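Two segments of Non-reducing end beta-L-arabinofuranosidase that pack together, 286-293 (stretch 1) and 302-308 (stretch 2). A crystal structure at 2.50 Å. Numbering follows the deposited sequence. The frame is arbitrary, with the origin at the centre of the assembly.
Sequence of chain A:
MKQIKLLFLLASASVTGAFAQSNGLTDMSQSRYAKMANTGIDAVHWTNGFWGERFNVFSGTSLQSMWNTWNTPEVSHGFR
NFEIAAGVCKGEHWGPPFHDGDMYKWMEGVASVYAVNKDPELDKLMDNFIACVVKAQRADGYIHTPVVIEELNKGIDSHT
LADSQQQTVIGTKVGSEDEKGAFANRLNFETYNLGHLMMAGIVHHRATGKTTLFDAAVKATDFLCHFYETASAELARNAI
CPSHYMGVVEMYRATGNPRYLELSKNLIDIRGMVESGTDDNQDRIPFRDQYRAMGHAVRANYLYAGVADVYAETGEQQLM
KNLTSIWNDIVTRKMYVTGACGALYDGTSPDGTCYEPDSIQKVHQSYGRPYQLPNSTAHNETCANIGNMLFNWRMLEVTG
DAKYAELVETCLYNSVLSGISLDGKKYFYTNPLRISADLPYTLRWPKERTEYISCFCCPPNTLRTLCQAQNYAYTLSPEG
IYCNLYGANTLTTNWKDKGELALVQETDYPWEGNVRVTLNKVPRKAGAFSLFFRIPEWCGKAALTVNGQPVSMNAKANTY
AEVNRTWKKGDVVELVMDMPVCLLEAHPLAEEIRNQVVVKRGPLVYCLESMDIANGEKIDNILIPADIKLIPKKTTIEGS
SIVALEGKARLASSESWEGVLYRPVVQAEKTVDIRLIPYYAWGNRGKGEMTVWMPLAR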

# COMPACT_ATOMS: atom_id res chain seq x y z
N PRO A 286 11.61 3.93 -24.42
CA PRO A 286 12.07 4.81 -23.33
C PRO A 286 10.99 5.23 -22.35
O PRO A 286 9.82 5.21 -22.68
N PHE A 287 11.37 5.62 -21.15
CA PHE A 287 10.38 6.00 -20.16
C PHE A 287 9.55 7.19 -20.60
O PHE A 287 8.36 7.24 -20.34
N ARG A 288 10.16 8.14 -21.30
CA ARG A 288 9.46 9.39 -21.62
C ARG A 288 8.39 9.22 -22.69
O ARG A 288 7.54 10.08 -22.84
N ASP A 289 8.41 8.08 -23.39
CA ASP A 289 7.37 7.70 -24.36
C ASP A 289 6.21 6.94 -23.74
O ASP A 289 5.22 6.74 -24.39
N GLN A 290 6.34 6.51 -22.49
CA GLN A 290 5.32 5.71 -21.80
C GLN A 290 4.29 6.59 -21.18
O GLN A 290 4.62 7.38 -20.29
N TYR A 291 3.03 6.46 -21.61
CA TYR A 291 1.91 7.21 -21.02
C TYR A 291 0.80 6.28 -20.48
O TYR A 291 -0.33 6.72 -20.21
N ARG A 292 1.14 4.99 -20.32
CA ARG A 292 0.22 3.98 -19.85
C ARG A 292 0.96 2.96 -18.95
O ARG A 292 2.19 2.79 -19.04
N ALA A 293 0.21 2.30 -18.06
CA ALA A 293 0.75 1.19 -17.23
C ALA A 293 0.97 -0.01 -18.10
O ALA A 293 0.18 -0.24 -19.01
N TYR A 302 6.84 0.02 -8.77
CA TYR A 302 8.10 0.46 -8.14
C TYR A 302 8.88 1.43 -9.04
O TYR A 302 9.43 2.40 -8.54
N LEU A 303 8.87 1.19 -10.36
CA LEU A 303 9.41 2.16 -11.34
C LEU A 303 8.72 3.48 -11.18
O LEU A 303 9.39 4.48 -11.01
N TYR A 304 7.39 3.48 -11.23
CA TYR A 304 6.64 4.74 -11.20
C TYR A 304 6.94 5.55 -9.92
O TYR A 304 7.14 6.78 -9.97
N ALA A 305 7.00 4.84 -8.81
CA ALA A 305 7.39 5.39 -7.53
C ALA A 305 8.75 6.06 -7.59
O ALA A 305 8.90 7.21 -7.18
N GLY A 306 9.73 5.29 -8.07
CA GLY A 306 11.12 5.74 -8.19
C GLY A 306 11.23 6.98 -9.04
O GLY A 306 11.98 7.89 -8.69
N VAL A 307 10.49 7.03 -10.13
CA VAL A 307 10.49 8.20 -11.01
C VAL A 307 9.93 9.46 -10.31
O VAL A 307 10.44 10.56 -10.52
N ALA A 308 8.90 9.28 -9.49
CA ALA A 308 8.32 10.37 -8.73
C ALA A 308 9.33 10.90 -7.76
O ALA A 308 9.44 12.11 -7.57

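Stretch 1 is mostly loop, with a short 3-10 segment from Phe 287 to Asp 289. Stretch 2 is a piece of a longer helix. The backbones stay well apart: the CA atoms of Phe 287 and Val 307 lie 9.4 Å from each other, and those of Ala 293 and Tyr 304 lie 9.1 Å apart. Side chains fill the space between. The contact is small, 265 Å² with both sides summed, and it is mainly apolar.

Phe 287 is the main bump. Its CA-to-CB bond points toward the helix, and chi1 is t with chi2 at 72°. The ring enters a hollow formed by Leu 303, Tyr 304 and Val 307, residues spaced so that one side of the helix presents all three. Val 307, with chi1 t, points toward the loop and lays a methyl over one face of the ring. Val 307 CG2 sits 4.2 Å from the centroid of the Phe 287 ring, 15° off the ring normal, a CH-pi contact. The other methyl also touches the ring: Val 307 CG1 is 3.6 Å from Phe 287 CE2. Leu 303 points toward the loop as well, with chi1 t and chi2 p. Leu 303 CD2 approaches the ring obliquely, 4.1 Å from Phe 287 CD1.

Tyr 304 closes the hollow at the ring edge. Phe 287 CE1 and Tyr 304 CD1 are 4.3 Å apart, and each ring meets the other edge to edge. The CA-to-CB bond of Tyr 304 points sideways, but chi1 m carries the end of the side chain nearer to the loop; chi2, -34°, sets the turn of the ring. The long side chain thus reaches from Phe 287 to the end of stretch 1. There the hydroxyl lies against Ala 293, with Tyr 304 OH 3.4 Å from Ala 293 CA. The small Ala 293 side chain points sideways, and Ala 293 CB is 4.5 Å from Tyr 304 CE2. Tyr 304 OH also comes within 3.8 Å of Arg 292 O, but no hydrogen bond forms.

Gln 290 adds a light contact. It points toward the helix, with chi1 m and chi2 t, and Gln 290 OE1 is 4.4 Å from Leu 303 CD2. Its NE2 is hydrogen-bonded to a residue just outside the stretches. No hydrogen bond crosses between the stretches, so shape carries the contact. Within the loop, a backbone bond from Gln 290 N to Phe 287 O, 3.0 Å long, closes the turn that carries Phe 287. Arg 292 points away from the helix.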

# COMPACT_ATOMS: atom_id res chain seq x y z
CB PRO A 286 12.58 6.03 -24.09
CG PRO A 286 13.11 5.43 -25.34
CD PRO A 286 12.07 4.43 -25.72
CB PHE A 287 10.94 6.24 -18.77
CG PHE A 287 9.88 6.60 -17.79
CD1 PHE A 287 8.98 5.63 -17.36
CD2 PHE A 287 9.69 7.92 -17.39
CE1 PHE A 287 7.94 5.97 -16.47
CE2 PHE A 287 8.65 8.28 -16.54
CZ PHE A 287 7.78 7.31 -16.07
CB ARG A 288 10.45 10.49 -21.96
CG ARG A 288 11.35 10.80 -20.78
CD ARG A 288 12.33 11.95 -21.02
NE ARG A 288 12.97 12.37 -19.78
CZ ARG A 288 13.91 11.67 -19.13
NH1 ARG A 288 14.37 10.48 -19.57
NH2 ARG A 288 14.41 12.16 -18.00
CB ASP A 289 7.95 6.86 -25.52
CG ASP A 289 9.05 7.60 -26.28
OD1 ASP A 289 8.80 8.73 -26.76
OD2 ASP A 289 10.17 7.05 -26.40
CB GLN A 290 5.94 4.87 -20.69
CG GLN A 290 6.84 3.75 -21.20
CD GLN A 290 7.51 2.98 -20.07
OE1 GLN A 290 6.89 2.68 -19.03
NE2 GLN A 290 8.76 2.62 -20.28
CB TYR A 291 1.33 8.20 -22.05
CG TYR A 291 2.27 9.28 -22.47
CD1 TYR A 291 2.35 10.49 -21.74
CD2 TYR A 291 3.10 9.13 -23.59
CE1 TYR A 291 3.21 11.52 -22.12
CE2 TYR A 291 4.00 10.15 -23.98
CZ TYR A 291 4.05 11.35 -23.24
OH TYR A 291 4.89 12.38 -23.60
CB ARG A 292 -0.46 3.35 -21.08
CG ARG A 292 -1.44 4.28 -21.81
CD ARG A 292 -2.08 3.62 -23.03
NE ARG A 292 -3.35 4.25 -23.51
CZ ARG A 292 -4.12 3.77 -24.51
NH1 ARG A 292 -3.78 2.66 -25.18
NH2 ARG A 292 -5.26 4.39 -24.84
CB ALA A 293 -0.21 0.84 -16.11
CB TYR A 302 8.98 -0.72 -7.67
CG TYR A 302 8.55 -1.29 -6.33
CD1 TYR A 302 9.01 -0.75 -5.15
CD2 TYR A 302 7.65 -2.32 -6.24
CE1 TYR A 302 8.61 -1.25 -3.91
CE2 TYR A 302 7.24 -2.82 -5.02
CZ TYR A 302 7.73 -2.29 -3.85
OH TYR A 302 7.33 -2.79 -2.63
CB LEU A 303 9.23 1.72 -12.80
CG LEU A 303 9.44 2.75 -13.94
CD1 LEU A 303 10.85 3.27 -13.99
CD2 LEU A 303 9.13 2.15 -15.29
CB TYR A 304 5.11 4.55 -11.44
CG TYR A 304 4.76 3.69 -12.62
CD1 TYR A 304 5.54 3.71 -13.76
CD2 TYR A 304 3.65 2.84 -12.58
CE1 TYR A 304 5.24 2.92 -14.84
CE2 TYR A 304 3.33 2.05 -13.68
CZ TYR A 304 4.14 2.10 -14.80
OH TYR A 304 3.89 1.34 -15.91
CB ALA A 305 7.43 4.28 -6.50
CB VAL A 307 9.76 7.89 -12.33
CG1 VAL A 307 9.49 9.14 -13.17
CG2 VAL A 307 10.58 6.90 -13.15
CB ALA A 308 7.10 9.90 -7.99